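Local structure of alcohol dehydrogenase, zinc-containing (Streptococcus pneumoniae serotype 2, 5YLN) at residues K6-V11 / A16-V21; G95-C100 / A106-E111; T158-G163 / P303-A308; H322-S327 / Y333-K338. The protein probably catalyses the NAD+-dependent oxidation of alcohols, as in other zinc-containing alcohol dehydrogenases, and binds zinc ions. All coordinates share one frame; numbering follows the deposited sequence.

Contact 1 (K6-V11 / A16-V21)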
loop_
_atom_site.group_PDB
_atom_site.type_symbol
_atom_site.label_atom_id
_atom_site.label_comp_id
_atom_site.label_asym_id
_atom_site.label_seq_id
_atom_site.Cartn_x
_atom_site.Cartn_y
_atom_site.Cartn_z
ATOM N N LYS A 6 -37.309 19.692 12.415
ATOM C CA LYS A 6 -37.471 18.451 11.666
ATOM C C LYS A 6 -36.108 17.851 11.372
ATOM O O LYS A 6 -35.128 18.577 11.155
ATOM C CB LYS A 6 -38.198 18.669 10.336
ATOM C CG LYS A 6 -39.609 19.294 10.416
ATOM C CD LYS A 6 -40.521 18.547 11.331
ATOM C CE LYS A 6 -41.165 17.352 10.656
ATOM N NZ LYS A 6 -42.366 16.907 11.409
ATOM N N ALA A 7 -36.068 16.518 11.319
ATOM C CA ALA A 7 -34.849 15.746 11.107
ATOM C C ALA A 7 -35.192 14.348 10.590
ATOM O O ALA A 7 -36.274 13.824 10.857
ATOM C CB ALA A 7 -34.042 15.649 12.399
ATOM N N TYR A 8 -34.258 13.754 9.840
ATOM C CA TYR A 8 -34.370 12.379 9.351
ATOM C C TYR A 8 -33.496 11.477 10.218
ATOM O O TYR A 8 -32.262 11.536 10.150
ATOM C CB TYR A 8 -33.973 12.271 7.878
ATOM C CG TYR A 8 -34.583 11.065 7.186
ATOM C CD1 TYR A 8 -35.958 10.838 7.235
ATOM C CD2 TYR A 8 -33.788 10.150 6.488
ATOM C CE1 TYR A 8 -36.532 9.722 6.610
ATOM C CE2 TYR A 8 -34.344 9.041 5.846
ATOM C CZ TYR A 8 -35.714 8.829 5.912
ATOM O OH TYR A 8 -36.265 7.732 5.285
ATOM N N THR A 9 -34.139 10.628 11.013
ATOM C CA THR A 9 -33.486 9.836 12.045
ATOM C C THR A 9 -33.463 8.364 11.653
ATOM O O THR A 9 -34.448 7.836 11.134
ATOM C CB THR A 9 -34.218 9.978 13.390
ATOM O OG1 THR A 9 -35.561 9.498 13.241
ATOM C CG2 THR A 9 -34.245 11.430 13.875
ATOM N N TYR A 10 -32.339 7.708 11.923
ATOM C CA TYR A 10 -32.271 6.256 11.920
ATOM C C TYR A 10 -33.001 5.703 13.145
ATOM O O TYR A 10 -32.833 6.208 14.260
ATOM C CB TYR A 10 -30.809 5.808 11.924
ATOM C CG TYR A 10 -30.616 4.309 12.013
ATOM C CD1 TYR A 10 -31.154 3.464 11.051
ATOM C CD2 TYR A 10 -29.868 3.743 13.034
ATOM C CE1 TYR A 10 -30.972 2.093 11.111
ATOM C CE2 TYR A 10 -29.680 2.363 13.106
ATOM C CZ TYR A 10 -30.244 1.544 12.145
ATOM O OH TYR A 10 -30.081 0.163 12.192
ATOM N N VAL A 11 -33.818 4.668 12.945
ATOM C CA VAL A 11 -34.582 4.047 14.032
ATOM C C VAL A 11 -34.070 2.644 14.355
ATOM O O VAL A 11 -33.633 2.369 15.476
ATOM C CB VAL A 11 -36.094 4.007 13.720
ATOM C CG1 VAL A 11 -36.873 3.537 14.949
ATOM C CG2 VAL A 11 -36.581 5.360 13.251
ATOM N N ALA A 16 -36.100 4.421 8.800
ATOM C CA ALA A 16 -35.753 5.786 9.152
ATOM C C ALA A 16 -37.015 6.636 9.051
ATOM O O ALA A 16 -37.947 6.297 8.315
ATOM C CB ALA A 16 -34.648 6.341 8.248
ATOM N N SER A 17 -37.049 7.741 9.795
ATOM C CA SER A 17 -38.292 8.482 9.963
ATOM C C SER A 17 -38.020 9.977 10.049
ATOM O O SER A 17 -37.128 10.405 10.787
ATOM C CB SER A 17 -39.042 7.988 11.214
ATOM O OG SER A 17 -40.044 7.044 10.869
ATOM N N PHE A 18 -38.786 10.759 9.282
ATOM C CA PHE A 18 -38.785 12.222 9.342
ATOM C C PHE A 18 -39.636 12.660 10.534
ATOM O O PHE A 18 -40.864 12.500 10.517
ATOM C CB PHE A 18 -39.330 12.783 8.023
ATOM C CG PHE A 18 -39.158 14.276 7.847
ATOM C CD1 PHE A 18 -37.892 14.848 7.819
ATOM C CD2 PHE A 18 -40.258 15.104 7.669
ATOM C CE1 PHE A 18 -37.736 16.214 7.639
ATOM C CE2 PHE A 18 -40.102 16.471 7.493
ATOM C CZ PHE A 18 -38.842 17.021 7.479
ATOM N N VAL A 19 -38.995 13.202 11.578
ATOM C CA VAL A 19 -39.642 13.410 12.875
ATOM C C VAL A 19 -39.216 14.751 13.471
ATOM O O VAL A 19 -38.274 15.396 13.006
ATOM C CB VAL A 19 -39.318 12.266 13.861
ATOM C CG1 VAL A 19 -39.889 10.953 13.359
ATOM C CG2 VAL A 19 -37.804 12.155 14.049
ATOM N N ASP A 20 -39.927 15.161 14.527
ATOM C CA ASP A 20 -39.534 16.312 15.337
ATOM C C ASP A 20 -38.522 15.902 16.400
ATOM O O ASP A 20 -38.753 14.946 17.148
ATOM C CB ASP A 20 -40.732 16.938 16.052
ATOM C CG ASP A 20 -41.849 17.295 15.117
ATOM O OD1 ASP A 20 -41.618 18.121 14.207
ATOM O OD2 ASP A 20 -42.958 16.740 15.298
ATOM N N VAL A 21 -37.423 16.664 16.495
ATOM C CA VAL A 21 -36.421 16.517 17.542
ATOM C C VAL A 21 -36.108 17.898 18.115
ATOM O O VAL A 21 -36.521 18.927 17.579
ATOM C CB VAL A 21 -35.131 15.838 17.024
ATOM C CG1 VAL A 21 -35.450 14.429 16.521
ATOM C CG2 VAL A 21 -34.513 16.669 15.917
HETATM O O HOH W 1 -38.530 6.437 5.824
#
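A7 and V19 exchange backbone hydrogen bonds in both directions, the straighter running from V19 N to A7 O (2.9 Å, 167° at the hydrogen), and T9 and S17 do the same one hydrogen-bonded pair further along. S17 O takes two donors from one residue: T9 N, from above the carbonyl plane, and T9 OG1 (3.0 Å), which lies in that plane on a lone pair. The threonine hydroxyl can do this because it sits between its own backbone N and carbonyl carbon (chi1 61°), a placing that leaves CG2 to pack against V19 CG2 at 3.6 Å. Tight packing continues on the face carrying K6, Y8, F18 and A16: the Y8 ring leans along the opposite strand, with CZ 3.6 Å from A16 CB and CD1 4.0 Å from F18 CB, and a water joins Y8 OH to A16 O. The K6 and F18 side chains cross at about a right angle, K6 CB lying 3.4 Å from F18 CZ. Helix 329-337 covers Y8 and F18 here. The solvent side is at D20: the lysine chain, bent at chi2 and chi3, reaches out to bring NZ to D20 OD1 (3.1 Å) from above the carboxylate plane, a salt bridge where D20 is exposed. Five successive antiparallel pairs, alternately hydrogen-bonded and non-hydrogen-bonded, make this the two-stranded beta hairpin of strands 4-12 and 15-22.

Contact 2 (G95-C100 / A106-E111). With ZN (zinc ion), chain F.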
loop_
_atom_site.group_PDB
_atom_site.type_symbol
_atom_site.label_atom_id
_atom_site.label_comp_id
_atom_site.label_asym_id
_atom_site.label_seq_id
_atom_site.Cartn_x
_atom_site.Cartn_y
_atom_site.Cartn_z
ATOM N N GLY A 95 -7.837 19.787 15.544
ATOM C CA GLY A 95 -6.678 20.552 15.130
ATOM C C GLY A 95 -5.472 20.459 16.044
ATOM O O GLY A 95 -4.447 21.082 15.747
ATOM N N LYS A 96 -5.556 19.688 17.135
ATOM C CA LYS A 96 -4.538 19.673 18.175
ATOM C C LYS A 96 -4.023 18.290 18.551
ATOM O O LYS A 96 -2.993 18.207 19.224
ATOM C CB LYS A 96 -5.068 20.329 19.463
ATOM C CG LYS A 96 -5.289 21.825 19.418
ATOM C CD LYS A 96 -6.082 22.239 20.661
ATOM C CE LYS A 96 -6.006 23.730 20.936
ATOM N NZ LYS A 96 -6.856 24.051 22.115
ATOM N N CYS A 97 -4.708 17.212 18.185
ATOM C CA CYS A 97 -4.338 15.906 18.711
ATOM C C CYS A 97 -3.248 15.262 17.848
ATOM O O CYS A 97 -2.801 15.814 16.844
ATOM C CB CYS A 97 -5.559 14.998 18.781
ATOM S SG CYS A 97 -6.093 14.508 17.127
ATOM N N TYR A 98 -2.859 14.044 18.231
ATOM C CA TYR A 98 -1.791 13.325 17.545
ATOM C C TYR A 98 -2.057 13.230 16.041
ATOM O O TYR A 98 -1.157 13.462 15.223
ATOM C CB TYR A 98 -1.628 11.938 18.186
ATOM C CG TYR A 98 -0.585 11.054 17.548
ATOM C CD1 TYR A 98 -0.894 10.276 16.442
ATOM C CD2 TYR A 98 0.708 10.991 18.055
ATOM C CE1 TYR A 98 0.048 9.470 15.849
ATOM C CE2 TYR A 98 1.668 10.177 17.466
ATOM C CZ TYR A 98 1.325 9.418 16.363
ATOM O OH TYR A 98 2.255 8.611 15.759
ATOM N N TYR A 99 -3.303 12.922 15.652
ATOM C CA TYR A 99 -3.581 12.703 14.236
ATOM C C TYR A 99 -3.900 13.992 13.503
ATOM O O TYR A 99 -3.562 14.117 12.323
ATOM C CB TYR A 99 -4.701 11.667 14.060
ATOM C CG TYR A 99 -4.181 10.292 14.377
ATOM C CD1 TYR A 99 -3.092 9.780 13.669
ATOM C CD2 TYR A 99 -4.728 9.525 15.411
ATOM C CE1 TYR A 99 -2.579 8.528 13.960
ATOM C CE2 TYR A 99 -4.222 8.279 15.711
ATOM C CZ TYR A 99 -3.135 7.790 14.983
ATOM O OH TYR A 99 -2.615 6.561 15.259
ATOM N N CYS A 100 -4.548 14.953 14.167
ATOM C CA CYS A 100 -4.781 16.256 13.543
ATOM C C CYS A 100 -3.465 16.959 13.220
ATOM O O CYS A 100 -3.356 17.668 12.211
ATOM C CB CYS A 100 -5.639 17.137 14.450
ATOM S SG CYS A 100 -7.415 16.742 14.419
ATOM N N ALA A 106 -9.398 12.283 9.604
ATOM C CA ALA A 106 -10.191 11.067 9.681
ATOM C C ALA A 106 -10.003 10.329 11.004
ATOM O O ALA A 106 -10.877 9.536 11.390
ATOM C CB ALA A 106 -9.828 10.155 8.500
ATOM N N HIS A 107 -8.895 10.567 11.715
ATOM C CA HIS A 107 -8.662 9.830 12.950
ATOM C C HIS A 107 -8.391 10.754 14.124
ATOM O O HIS A 107 -7.702 10.374 15.068
ATOM C CB HIS A 107 -7.548 8.811 12.750
ATOM C CG HIS A 107 -7.947 7.738 11.790
ATOM N ND1 HIS A 107 -8.742 6.676 12.164
ATOM C CD2 HIS A 107 -7.752 7.611 10.455
ATOM C CE1 HIS A 107 -8.985 5.916 11.112
ATOM N NE2 HIS A 107 -8.387 6.457 10.063
ATOM N N CYS A 108 -8.979 11.955 14.099
ATOM C CA CYS A 108 -8.903 12.860 15.242
ATOM C C CYS A 108 -9.405 12.167 16.512
ATOM O O CYS A 108 -10.438 11.493 16.502
ATOM C CB CYS A 108 -9.717 14.128 14.946
ATOM S SG CYS A 108 -10.009 15.158 16.404
ATOM N N GLU A 109 -8.667 12.337 17.613
ATOM C CA GLU A 109 -8.928 11.612 18.860
ATOM C C GLU A 109 -9.785 12.384 19.861
ATOM O O GLU A 109 -9.979 11.911 20.981
ATOM C CB GLU A 109 -7.607 11.218 19.538
ATOM C CG GLU A 109 -6.677 10.379 18.666
ATOM C CD GLU A 109 -5.374 9.951 19.370
ATOM O OE1 GLU A 109 -4.990 8.766 19.243
ATOM O OE2 GLU A 109 -4.731 10.793 20.033
ATOM N N ASP A 110 -10.295 13.559 19.500
ATOM C CA ASP A 110 -11.058 14.405 20.421
ATOM C C ASP A 110 -12.327 14.858 19.697
ATOM O O ASP A 110 -12.317 15.900 19.034
ATOM C CB ASP A 110 -10.206 15.577 20.876
ATOM C CG ASP A 110 -10.990 16.598 21.673
ATOM O OD1 ASP A 110 -12.038 16.231 22.245
ATOM O OD2 ASP A 110 -10.560 17.779 21.706
ATOM N N GLU A 111 -13.401 14.081 19.842
ATOM C CA GLU A 111 -14.670 14.271 19.130
ATOM C C GLU A 111 -14.424 14.614 17.661
ATOM O O GLU A 111 -14.846 15.649 17.145
ATOM C CB GLU A 111 -15.561 15.336 19.794
ATOM C CG GLU A 111 -17.077 15.164 19.396
ATOM C CD GLU A 111 -18.063 16.172 20.034
ATOM O OE1 GLU A 111 -17.633 17.184 20.624
ATOM O OE2 GLU A 111 -19.297 15.942 19.940
HETATM ZN ZN ZN F . -7.793 16.023 16.493
#
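C97, C100 and C108 each give a sulfur to one zinc ion, at 2.4 Å from C97 SG, 2.2 Å from C100 SG and 2.4 Å from C108 SG; C94 supplies the fourth. The three sulfurs arrive from 95-100 and 106-111 by different torsions: C97 SG stands between its backbone N and carbonyl carbon (chi1 71°), C100 SG lies beside its N, and C108 SG is turned anti to its own N. Around this first shell, backbone N-H groups point at the sulfurs. E109 N reaches across to C97 SG (3.4 Å, 171° at the hydrogen), the same sulfur that accepts from C100 N; G95 N donates to C100 SG, and D110 N to C108 SG. Such donors would be expected to spread the negative charge of the thiolates and hold their rotation. Further out, Y99 leans on 106-111: its CD2 comes 3.1 Å from H107 O, and its CE2 3.6 Å from E109 OE1, with ring and carboxylate planes 84° apart. Y98 CD1 lies over the centre of the Y99 ring. The outermost layer belongs to the second subunit, whose R240 makes a salt bridge with E109 OE1 and a cation-pi contact with Y98, while its N289 binds H107 NE2. The arrangement is the four-cysteine zinc lobe of zinc-containing alcohol dehydrogenases, the site usually called structural, here lying against the partner subunit.

Contact 3 (T158-G163 / P303-A308)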
loop_
_atom_site.group_PDB
_atom_site.type_symbol
_atom_site.label_atom_id
_atom_site.label_comp_id
_atom_site.label_asym_id
_atom_site.label_seq_id
_atom_site.Cartn_x
_atom_site.Cartn_y
_atom_site.Cartn_z
ATOM N N THR A 158 -13.329 12.571 -1.057
ATOM C CA THR A 158 -13.169 11.120 -0.944
ATOM C C THR A 158 -12.499 10.558 -2.192
ATOM O O THR A 158 -11.440 9.925 -2.113
ATOM C CB THR A 158 -14.525 10.427 -0.677
ATOM O OG1 THR A 158 -15.010 10.802 0.618
ATOM C CG2 THR A 158 -14.354 8.887 -0.666
ATOM N N GLY A 159 -13.084 10.821 -3.361
ATOM C CA GLY A 159 -12.456 10.409 -4.615
ATOM C C GLY A 159 -11.027 10.931 -4.777
ATOM O O GLY A 159 -10.147 10.219 -5.271
ATOM N N TYR A 160 -10.777 12.190 -4.381
ATOM C CA TYR A 160 -9.463 12.797 -4.614
ATOM C C TYR A 160 -8.417 12.232 -3.660
ATOM O O TYR A 160 -7.404 11.688 -4.097
ATOM C CB TYR A 160 -9.547 14.324 -4.493
ATOM C CG TYR A 160 -8.265 15.075 -4.865
ATOM C CD1 TYR A 160 -7.637 14.886 -6.104
ATOM C CD2 TYR A 160 -7.698 15.992 -3.985
ATOM C CE1 TYR A 160 -6.468 15.572 -6.442
ATOM C CE2 TYR A 160 -6.534 16.689 -4.312
ATOM C CZ TYR A 160 -5.929 16.476 -5.541
ATOM O OH TYR A 160 -4.780 17.156 -5.853
ATOM N N GLU A 161 -8.657 12.335 -2.348
ATOM C CA GLU A 161 -7.662 11.893 -1.365
ATOM C C GLU A 161 -7.503 10.374 -1.373
ATOM O O GLU A 161 -6.376 9.863 -1.365
ATOM C CB GLU A 161 -8.051 12.371 0.035
ATOM C CG GLU A 161 -8.058 13.888 0.179
ATOM C CD GLU A 161 -8.667 14.381 1.495
ATOM O OE1 GLU A 161 -8.832 13.584 2.440
ATOM O OE2 GLU A 161 -8.974 15.591 1.569
ATOM N N ILE A 162 -8.619 9.638 -1.412
ATOM C CA ILE A 162 -8.568 8.194 -1.223
ATOM C C ILE A 162 -8.447 7.420 -2.537
ATOM O O ILE A 162 -7.843 6.344 -2.561
ATOM C CB ILE A 162 -9.797 7.708 -0.419
ATOM C CG1 ILE A 162 -9.984 8.575 0.835
ATOM C CG2 ILE A 162 -9.688 6.211 -0.116
ATOM C CD1 ILE A 162 -8.717 8.727 1.710
ATOM N N GLY A 163 -8.973 7.936 -3.636
ATOM C CA GLY A 163 -8.817 7.281 -4.919
ATOM C C GLY A 163 -7.673 7.784 -5.791
ATOM O O GLY A 163 -7.028 7.009 -6.494
ATOM N N PRO A 303 -9.299 22.913 0.966
ATOM C CA PRO A 303 -8.834 24.209 0.422
ATOM C C PRO A 303 -8.262 24.119 -0.984
ATOM O O PRO A 303 -8.492 25.015 -1.812
ATOM C CB PRO A 303 -7.746 24.643 1.420
ATOM C CG PRO A 303 -8.044 23.903 2.659
ATOM C CD PRO A 303 -8.632 22.592 2.240
ATOM N N GLN A 304 -7.482 23.075 -1.266
ATOM C CA GLN A 304 -6.898 22.933 -2.596
ATOM C C GLN A 304 -7.975 22.638 -3.637
ATOM O O GLN A 304 -7.912 23.138 -4.768
ATOM C CB GLN A 304 -5.815 21.845 -2.579
ATOM C CG GLN A 304 -5.168 21.552 -3.937
ATOM C CD GLN A 304 -4.218 20.332 -3.917
ATOM O OE1 GLN A 304 -4.349 19.424 -3.081
ATOM N NE2 GLN A 304 -3.261 20.313 -4.854
ATOM N N LEU A 305 -8.986 21.849 -3.268
ATOM C CA LEU A 305 -10.069 21.562 -4.204
ATOM C C LEU A 305 -10.910 22.796 -4.460
ATOM O O LEU A 305 -11.362 23.016 -5.585
ATOM C CB LEU A 305 -10.958 20.424 -3.688
ATOM C CG LEU A 305 -10.363 19.019 -3.573
ATOM C CD1 LEU A 305 -11.312 18.129 -2.763
ATOM C CD2 LEU A 305 -10.109 18.424 -4.936
ATOM N N LEU A 306 -11.152 23.602 -3.424
ATOM C CA LEU A 306 -11.837 24.875 -3.625
ATOM C C LEU A 306 -11.087 25.747 -4.631
ATOM O O LEU A 306 -11.688 26.318 -5.549
ATOM C CB LEU A 306 -11.991 25.605 -2.295
ATOM C CG LEU A 306 -13.053 25.119 -1.306
ATOM C CD1 LEU A 306 -12.782 25.760 0.047
ATOM C CD2 LEU A 306 -14.459 25.470 -1.801
ATOM N N LYS A 307 -9.759 25.839 -4.487
ATOM C CA LYS A 307 -8.959 26.595 -5.448
ATOM C C LYS A 307 -9.077 25.995 -6.844
ATOM O O LYS A 307 -9.333 26.710 -7.820
ATOM C CB LYS A 307 -7.491 26.643 -5.009
ATOM C CG LYS A 307 -7.184 27.492 -3.773
ATOM C CD LYS A 307 -5.657 27.732 -3.676
ATOM C CE LYS A 307 -5.207 28.109 -2.281
ATOM N NZ LYS A 307 -3.921 27.418 -1.934
ATOM N N ALA A 308 -8.927 24.671 -6.954
ATOM C CA ALA A 308 -9.008 24.005 -8.245
ATOM C C ALA A 308 -10.426 23.981 -8.835
ATOM O O ALA A 308 -10.578 23.467 -9.946
ATOM C CB ALA A 308 -8.456 22.572 -8.136
#
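Y160 meets L305 and Q304 with its ring, which stands out from helix 157-165 toward helix 302-310. Before it in sequence, T158 turns away from the contact, its O accepting from I162 N at 2.9 Å within the helix; this part of the helix includes a wider pi-type turn. At Y160 the ring carbon CG is anti to the backbone N (chi1 -174°), which carries the ring out to the other helix. L305 CD2 rests over one face, 4.0 Å from the ring centroid and 30° off its normal, a CH-pi contact; the closest atoms are Y160 CD2 and L305 CD2 at 3.6 Å, and the leucine and the tyrosine run alongside one another, pointing opposite ways. Q304 comes instead to the ring edge, where its OE1 lies in the ring plane 3.7 Å from Y160 CE2, the amide turned 77° from the ring. The phenol oxygen makes its hydrogen bond elsewhere, with the hydroxyl of Y194. Two helices about 140 residues apart in the chain are thus joined in this zinc-containing alcohol dehydrogenase, mainly by one aromatic ring, with the six-stranded parallel Rossmann-type sheet formed entirely by the sequence between them. E161, next along, sends its carboxylate to the residues leading into helix 302-310: OE1 accepts from the backbone N atoms of S298 and T299, and OE2 pairs with the hydroxyl of T301.

Contact 4 (H322-S327 / Y333-K338)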
loop_
_atom_site.group_PDB
_atom_site.type_symbol
_atom_site.label_atom_id
_atom_site.label_comp_id
_atom_site.label_asym_id
_atom_site.label_seq_id
_atom_site.Cartn_x
_atom_site.Cartn_y
_atom_site.Cartn_z
ATOM N N HIS A 322 -30.999 15.206 -9.228
ATOM C CA HIS A 322 -32.363 15.375 -8.753
ATOM C C HIS A 322 -32.395 16.307 -7.549
ATOM O O HIS A 322 -31.478 16.315 -6.720
ATOM C CB HIS A 322 -32.984 14.038 -8.374
ATOM C CG HIS A 322 -33.256 13.151 -9.548
ATOM N ND1 HIS A 322 -32.267 12.437 -10.191
ATOM C CD2 HIS A 322 -34.408 12.865 -10.194
ATOM C CE1 HIS A 322 -32.805 11.740 -11.178
ATOM N NE2 HIS A 322 -34.100 11.987 -11.204
ATOM N N TYR A 323 -33.481 17.068 -7.449
ATOM C CA TYR A 323 -33.627 18.121 -6.453
ATOM C C TYR A 323 -34.853 17.806 -5.605
ATOM O O TYR A 323 -35.883 17.394 -6.142
ATOM C CB TYR A 323 -33.745 19.493 -7.138
ATOM C CG TYR A 323 -32.562 19.807 -8.060
ATOM C CD1 TYR A 323 -32.397 19.149 -9.284
ATOM C CD2 TYR A 323 -31.608 20.756 -7.707
ATOM C CE1 TYR A 323 -31.310 19.419 -10.106
ATOM C CE2 TYR A 323 -30.513 21.025 -8.523
ATOM C CZ TYR A 323 -30.378 20.357 -9.719
ATOM O OH TYR A 323 -29.301 20.636 -10.531
ATOM N N PHE A 324 -34.729 17.936 -4.283
ATOM C CA PHE A 324 -35.858 17.725 -3.385
ATOM C C PHE A 324 -35.840 18.766 -2.274
ATOM O O PHE A 324 -34.807 19.366 -1.952
ATOM C CB PHE A 324 -35.870 16.323 -2.731
ATOM C CG PHE A 324 -35.860 15.181 -3.712
ATOM C CD1 PHE A 324 -34.656 14.685 -4.198
ATOM C CD2 PHE A 324 -37.052 14.585 -4.138
ATOM C CE1 PHE A 324 -34.633 13.630 -5.096
ATOM C CE2 PHE A 324 -37.037 13.518 -5.043
ATOM C CZ PHE A 324 -35.809 13.050 -5.522
ATOM N N LYS A 325 -37.008 18.942 -1.675
ATOM C CA LYS A 325 -37.191 19.721 -0.467
ATOM C C LYS A 325 -36.911 18.833 0.734
ATOM O O LYS A 325 -37.138 17.620 0.695
ATOM C CB LYS A 325 -38.622 20.280 -0.395
ATOM C CG LYS A 325 -38.958 21.334 -1.465
ATOM C CD LYS A 325 -40.404 21.848 -1.349
ATOM C CE LYS A 325 -40.715 22.842 -2.484
ATOM N NZ LYS A 325 -42.167 23.254 -2.584
ATOM N N LEU A 326 -36.411 19.452 1.808
ATOM C CA LEU A 326 -36.141 18.707 3.038
ATOM C C LEU A 326 -37.391 17.977 3.530
ATOM O O LEU A 326 -37.316 16.810 3.936
ATOM C CB LEU A 326 -35.578 19.652 4.112
ATOM C CG LEU A 326 -35.286 19.154 5.537
ATOM C CD1 LEU A 326 -34.512 17.830 5.542
ATOM C CD2 LEU A 326 -34.518 20.224 6.329
ATOM N N SER A 327 -38.553 18.628 3.467
ATOM C CA SER A 327 -39.782 17.979 3.911
ATOM C C SER A 327 -40.147 16.793 3.034
ATOM O O SER A 327 -40.993 15.983 3.424
ATOM C CB SER A 327 -40.932 18.977 3.919
ATOM O OG SER A 327 -41.011 19.609 2.662
ATOM N N TYR A 333 -34.731 9.801 -0.599
ATOM C CA TYR A 333 -34.178 8.475 -0.341
ATOM C C TYR A 333 -34.721 7.429 -1.308
ATOM O O TYR A 333 -33.980 6.544 -1.756
ATOM C CB TYR A 333 -34.484 8.067 1.094
ATOM C CG TYR A 333 -33.370 8.438 2.033
ATOM C CD1 TYR A 333 -33.311 9.705 2.607
ATOM C CD2 TYR A 333 -32.371 7.524 2.342
ATOM C CE1 TYR A 333 -32.285 10.054 3.467
ATOM C CE2 TYR A 333 -31.332 7.862 3.203
ATOM C CZ TYR A 333 -31.302 9.125 3.765
ATOM O OH TYR A 333 -30.288 9.469 4.622
ATOM N N GLU A 334 -36.015 7.494 -1.628
ATOM C CA GLU A 334 -36.587 6.539 -2.574
ATOM C C GLU A 334 -35.888 6.606 -3.928
ATOM O O GLU A 334 -35.629 5.568 -4.550
ATOM C CB GLU A 334 -38.086 6.798 -2.747
ATOM C CG GLU A 334 -38.706 5.983 -3.868
ATOM C CD GLU A 334 -38.726 4.482 -3.579
ATOM O OE1 GLU A 334 -38.690 4.085 -2.387
ATOM O OE2 GLU A 334 -38.782 3.704 -4.558
ATOM N N VAL A 335 -35.575 7.819 -4.398
ATOM C CA VAL A 335 -34.952 7.986 -5.711
ATOM C C VAL A 335 -33.502 7.524 -5.673
ATOM O O VAL A 335 -33.029 6.818 -6.570
ATOM C CB VAL A 335 -35.056 9.455 -6.159
ATOM C CG1 VAL A 335 -34.064 9.743 -7.282
ATOM C CG2 VAL A 335 -36.512 9.818 -6.569
ATOM N N PHE A 336 -32.776 7.924 -4.626
ATOM C CA PHE A 336 -31.368 7.569 -4.495
ATOM C C PHE A 336 -31.167 6.059 -4.359
ATOM O O PHE A 336 -30.300 5.479 -5.021
ATOM C CB PHE A 336 -30.768 8.305 -3.299
ATOM C CG PHE A 336 -29.277 8.179 -3.192
ATOM C CD1 PHE A 336 -28.455 8.667 -4.202
ATOM C CD2 PHE A 336 -28.705 7.609 -2.074
ATOM C CE1 PHE A 336 -27.078 8.555 -4.110
ATOM C CE2 PHE A 336 -27.312 7.525 -1.958
ATOM C CZ PHE A 336 -26.503 7.996 -2.980
ATOM N N SER A 337 -31.958 5.403 -3.504
ATOM C CA SER A 337 -31.823 3.958 -3.321
ATOM C C SER A 337 -32.200 3.156 -4.565
ATOM O O SER A 337 -31.875 1.970 -4.630
ATOM C CB SER A 337 -32.677 3.478 -2.141
ATOM O OG SER A 337 -34.053 3.460 -2.479
ATOM N N LYS A 338 -32.887 3.760 -5.531
ATOM C CA LYS A 338 -33.231 3.142 -6.808
ATOM C C LYS A 338 -32.631 3.945 -7.960
ATOM O O LYS A 338 -33.253 4.122 -9.013
ATOM C CB LYS A 338 -34.744 3.033 -6.971
ATOM C CG LYS A 338 -35.435 2.266 -5.868
ATOM C CD LYS A 338 -35.628 0.810 -6.264
ATOM C CE LYS A 338 -37.059 0.350 -5.987
ATOM N NZ LYS A 338 -37.355 0.440 -4.534
#
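V335 presents its two methyl groups to two rings of strand 322-325, and the rings receive them differently. The H322 imidazole is met flat: V335 CG1 stands over the centre of one face, 4.2 Å from the centroid and only 11° off the normal, a CH-pi contact. The F324 ring is met at its edge, with V335 CG2 near the ring plane and 3.5 Å from F324 CZ; the valine CB is also close, at 3.7 Å from the same F324 CZ. One branched side chain can serve both because V335 CG1 is anti to its backbone N (chi1 162°) while CG2 is anti to the carbonyl carbon, which spreads the methyls toward neighbouring rings. H322 and F324, two apart on an extended strand, both point toward the helix, whereas Y323 between them faces elsewhere. This is a strand followed by a helix folded back against it: strand 322-325 runs parallel to strand 347-350 in a mixed sheet, and through a 3-10 segment that begins at 326 the chain enters helix 329-337. H342, from the next helix, touches both H322 and V335. On the helix itself, Y333 points away from the strand, its hydroxyl bonded to Q124, and its backbone O accepts from two donors of S337, N at 2.9 Å and OG at 3.2 Å, which reach the oxygen from opposite faces of the carbonyl plane. K338 NZ lies 3.6 Å from E334 OE2 in a long salt bridge.

In the fold
Contacts 1 and 4 are neighbours, their centres 15 Å apart, and they touch directly: Y8 CE2 lies 3.3 Å from Y333 CE1, with the ring planes at about 40°, and F18 packs on L326 and S327. Contacts 2 and 3 lie 20 Å apart between centres and about 7 Å between nearest atoms, without touching. The side chain of Y10 in contact 1 is about 11 Å from that of H64, which binds a zinc ion with C42; a bound zinc ion lies about 14 Å from the side chain of Y8, and one about 14 Å from that of L305 in contact 3. Contact 2 holds its own zinc ion and faces the second subunit. Contacts 2 and 4 are on opposite sides of the chain's centre, 33 Å apart between centres.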